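Local coordinates for protein plasma serine protease inhibitor (PDB 3DY0) that inhibits serine proteases of blood plasma and other body fluids in a heparin-dependent manner, binding irreversibly to the serine of their active site, at residues F75-L78 and L79-N83. Numbering follows the deposited sequence. Where two conformers were deposited one is given.
Sequences FQQL and LQELN
E81 leans back one turn of helix 65-81 so that its carboxylate meets the side-chain amide of Q77, and Q77 NE2 donates to E81 OE1 at 3.0 Å. The bond is bent, with 145° at the hydrogen, and the amide nitrogen meets E81 OE1 from above the carboxylate plane; amide and carboxylate are turned 56° against each other. The extended chain of Q77 stands off the helix and tilts back toward its start. In E81 a chi1 of -79° sets CG beside the backbone N, with E81 CG 3.1 Å from Q77 O, and the extended remainder carries the carboxylate back toward Q77. The other end of the amide is also used, since OE1 of Q77 accepts from NH2 of R73. Through these residues the main chain keeps its i to i+4 bonds: N of L79, Q80, E81 and L82 binds O of F75, Q76, Q77 and L78 in turn. The shortest runs from E81 N to Q77 O, at 2.8 Å. The last turn ends with N83 N bonded to Q80 O. Q76 NE2 donates to T115 O at helix 107-117. On the sheet-facing side L78 and L82 bring their CD1 atoms to 4.2 Å and rest on strand 90-99. The Q77 amide thus bridges the guanidinium of R73 and the carboxylate of E81; with both ends satisfied its flip is probably fixed, while any electrostatic effect at this exposed site is likely modest.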
ATOM      1  N   PHE A  75     -10.060 -10.366  -6.285  1.00 11.31           N
ATOM      2  CA  PHE A  75     -10.153  -9.608  -5.046  1.00 10.64           C
ATOM      3  C   PHE A  75     -11.198 -10.202  -4.110  1.00 10.88           C
ATOM      4  O   PHE A  75     -11.020 -10.193  -2.899  1.00 10.65           O
ATOM      5  CB  PHE A  75     -10.477  -8.135  -5.328  1.00 11.64           C
ATOM      6  CG  PHE A  75      -9.263  -7.290  -5.615  1.00 11.05           C
ATOM      7  CD1 PHE A  75      -8.120  -7.404  -4.832  1.00 12.95           C
ATOM      8  CD2 PHE A  75      -9.272  -6.364  -6.651  1.00 11.38           C
ATOM      9  CE1 PHE A  75      -6.999  -6.606  -5.071  1.00 13.33           C
ATOM     10  CE2 PHE A  75      -8.153  -5.557  -6.901  1.00 10.44           C
ATOM     11  CZ  PHE A  75      -7.020  -5.679  -6.110  1.00 10.96           C
ATOM     12  N   GLN A  76     -12.291 -10.710  -4.672  1.00 12.11           N
ATOM     13  CA  GLN A  76     -13.331 -11.328  -3.854  1.00 13.34           C
ATOM     14  C   GLN A  76     -12.746 -12.573  -3.179  1.00 13.02           C
ATOM     15  O   GLN A  76     -12.998 -12.836  -2.001  1.00 14.15           O
ATOM     16  CB  GLN A  76     -14.528 -11.726  -4.723  1.00 13.08           C
ATOM     17  CG  GLN A  76     -15.637 -12.423  -3.953  1.00 15.09           C
ATOM     18  CD  GLN A  76     -16.687 -13.021  -4.869  1.00 15.55           C
ATOM     19  OE1 GLN A  76     -16.364 -13.761  -5.797  1.00 18.49           O
ATOM     20  NE2 GLN A  76     -17.952 -12.707  -4.608  1.00 17.23           N
ATOM     21  N   GLN A  77     -11.959 -13.336  -3.929  1.00 13.05           N
ATOM     22  CA  GLN A  77     -11.340 -14.545  -3.394  1.00 14.80           C
ATOM     23  C   GLN A  77     -10.382 -14.185  -2.260  1.00 14.01           C
ATOM     24  O   GLN A  77     -10.338 -14.859  -1.233  1.00 14.49           O
ATOM     25  CB  GLN A  77     -10.580 -15.279  -4.503  1.00 17.67           C
ATOM     26  CG  GLN A  77      -9.910 -16.571  -4.058  1.00 23.09           C
ATOM     27  CD  GLN A  77      -9.063 -17.188  -5.155  1.00 25.99           C
ATOM     28  OE1 GLN A  77      -9.530 -17.391  -6.274  1.00 29.37           O
ATOM     29  NE2 GLN A  77      -7.808 -17.490  -4.838  1.00 29.90           N
ATOM     30  N   LEU A  78      -9.617 -13.117  -2.453  1.00 12.41           N
ATOM     31  CA  LEU A  78      -8.661 -12.665  -1.452  1.00 12.66           C
ATOM     32  C   LEU A  78      -9.365 -12.296  -0.151  1.00 12.62           C
ATOM     33  O   LEU A  78      -8.941 -12.697   0.932  1.00 13.21           O
ATOM     34  CB  LEU A  78      -7.881 -11.459  -1.982  1.00 12.74           C
ATOM     35  CG  LEU A  78      -6.920 -10.774  -1.004  1.00 13.85           C
ATOM     36  CD1 LEU A  78      -5.872 -11.769  -0.516  1.00 16.52           C
ATOM     37  CD2 LEU A  78      -6.254  -9.594  -1.698  1.00 14.92           C
ATOM     38  N   LEU A  79     -10.439 -11.521  -0.260  1.00 12.25           N
ATOM     39  CA  LEU A  79     -11.197 -11.105   0.912  1.00 12.55           C
ATOM     40  C   LEU A  79     -11.815 -12.298   1.634  1.00 14.30           C
ATOM     41  O   LEU A  79     -11.808 -12.352   2.863  1.00 13.81           O
ATOM     42  CB  LEU A  79     -12.281 -10.105   0.507  1.00 11.07           C
ATOM     43  CG  LEU A  79     -11.735  -8.741   0.064  1.00 10.03           C
ATOM     44  CD1 LEU A  79     -12.840  -7.915  -0.578  1.00 10.27           C
ATOM     45  CD2 LEU A  79     -11.150  -8.009   1.271  1.00 11.65           C
ATOM     46  N   GLN A  80     -12.342 -13.250   0.870  0.50 14.95           N
ATOM     47  CA  GLN A  80     -12.950 -14.436   1.459  0.50 17.10           C
ATOM     48  C   GLN A  80     -11.893 -15.296   2.142  0.50 17.45           C
ATOM     49  O   GLN A  80     -12.137 -15.865   3.206  0.50 18.21           O
ATOM     50  CB  GLN A  80     -13.679 -15.249   0.385  0.50 17.99           C
ATOM     51  CG  GLN A  80     -14.896 -14.542  -0.195  0.50 21.45           C
ATOM     52  CD  GLN A  80     -15.590 -15.350  -1.275  0.50 22.70           C
ATOM     53  OE1 GLN A  80     -16.599 -14.920  -1.834  0.50 25.06           O
ATOM     54  NE2 GLN A  80     -15.051 -16.525  -1.574  0.50 24.97           N
ATOM     55  N   GLU A  81     -10.718 -15.383   1.527  1.00 17.43           N
ATOM     56  CA  GLU A  81      -9.624 -16.168   2.084  1.00 19.36           C
ATOM     57  C   GLU A  81      -9.188 -15.587   3.422  1.00 19.16           C
ATOM     58  O   GLU A  81      -8.856 -16.325   4.347  1.00 19.61           O
ATOM     59  CB  GLU A  81      -8.435 -16.197   1.120  1.00 22.24           C
ATOM     60  CG  GLU A  81      -8.594 -17.184  -0.028  1.00 27.60           C
ATOM     61  CD  GLU A  81      -7.423 -17.151  -0.993  1.00 30.87           C
ATOM     62  OE1 GLU A  81      -7.355 -18.032  -1.878  1.00 32.74           O
ATOM     63  OE2 GLU A  81      -6.574 -16.243  -0.872  1.00 33.85           O
ATOM     64  N   LEU A  82      -9.202 -14.262   3.527  1.00 17.95           N
ATOM     65  CA  LEU A  82      -8.800 -13.607   4.763  1.00 18.34           C
ATOM     66  C   LEU A  82      -9.847 -13.734   5.862  1.00 20.94           C
ATOM     67  O   LEU A  82      -9.621 -13.297   6.990  1.00 21.38           O
ATOM     68  CB  LEU A  82      -8.479 -12.132   4.500  1.00 17.35           C
ATOM     69  CG  LEU A  82      -7.241 -11.926   3.625  1.00 18.23           C
ATOM     70  CD1 LEU A  82      -7.040 -10.451   3.337  1.00 16.62           C
ATOM     71  CD2 LEU A  82      -6.020 -12.501   4.335  1.00 16.32           C
ATOM     72  N   ASN A  83     -10.994 -14.325   5.535  1.00 22.07           N
ATOM     73  CA  ASN A  83     -12.041 -14.521   6.530  1.00 25.59           C
ATOM     74  C   ASN A  83     -11.666 -15.734   7.364  1.00 27.31           C
ATOM     75  O   ASN A  83     -12.248 -15.987   8.421  1.00 28.46           O
ATOM     76  CB  ASN A  83     -13.402 -14.736   5.867  1.00 25.77           C
ATOM     77  CG  ASN A  83     -14.008 -13.444   5.360  1.00 28.92           C
ATOM     78  OD1 ASN A  83     -14.093 -12.459   6.094  1.00 30.15           O
ATOM     79  ND2 ASN A  83     -14.440 -13.441   4.104  1.00 32.34           N
TER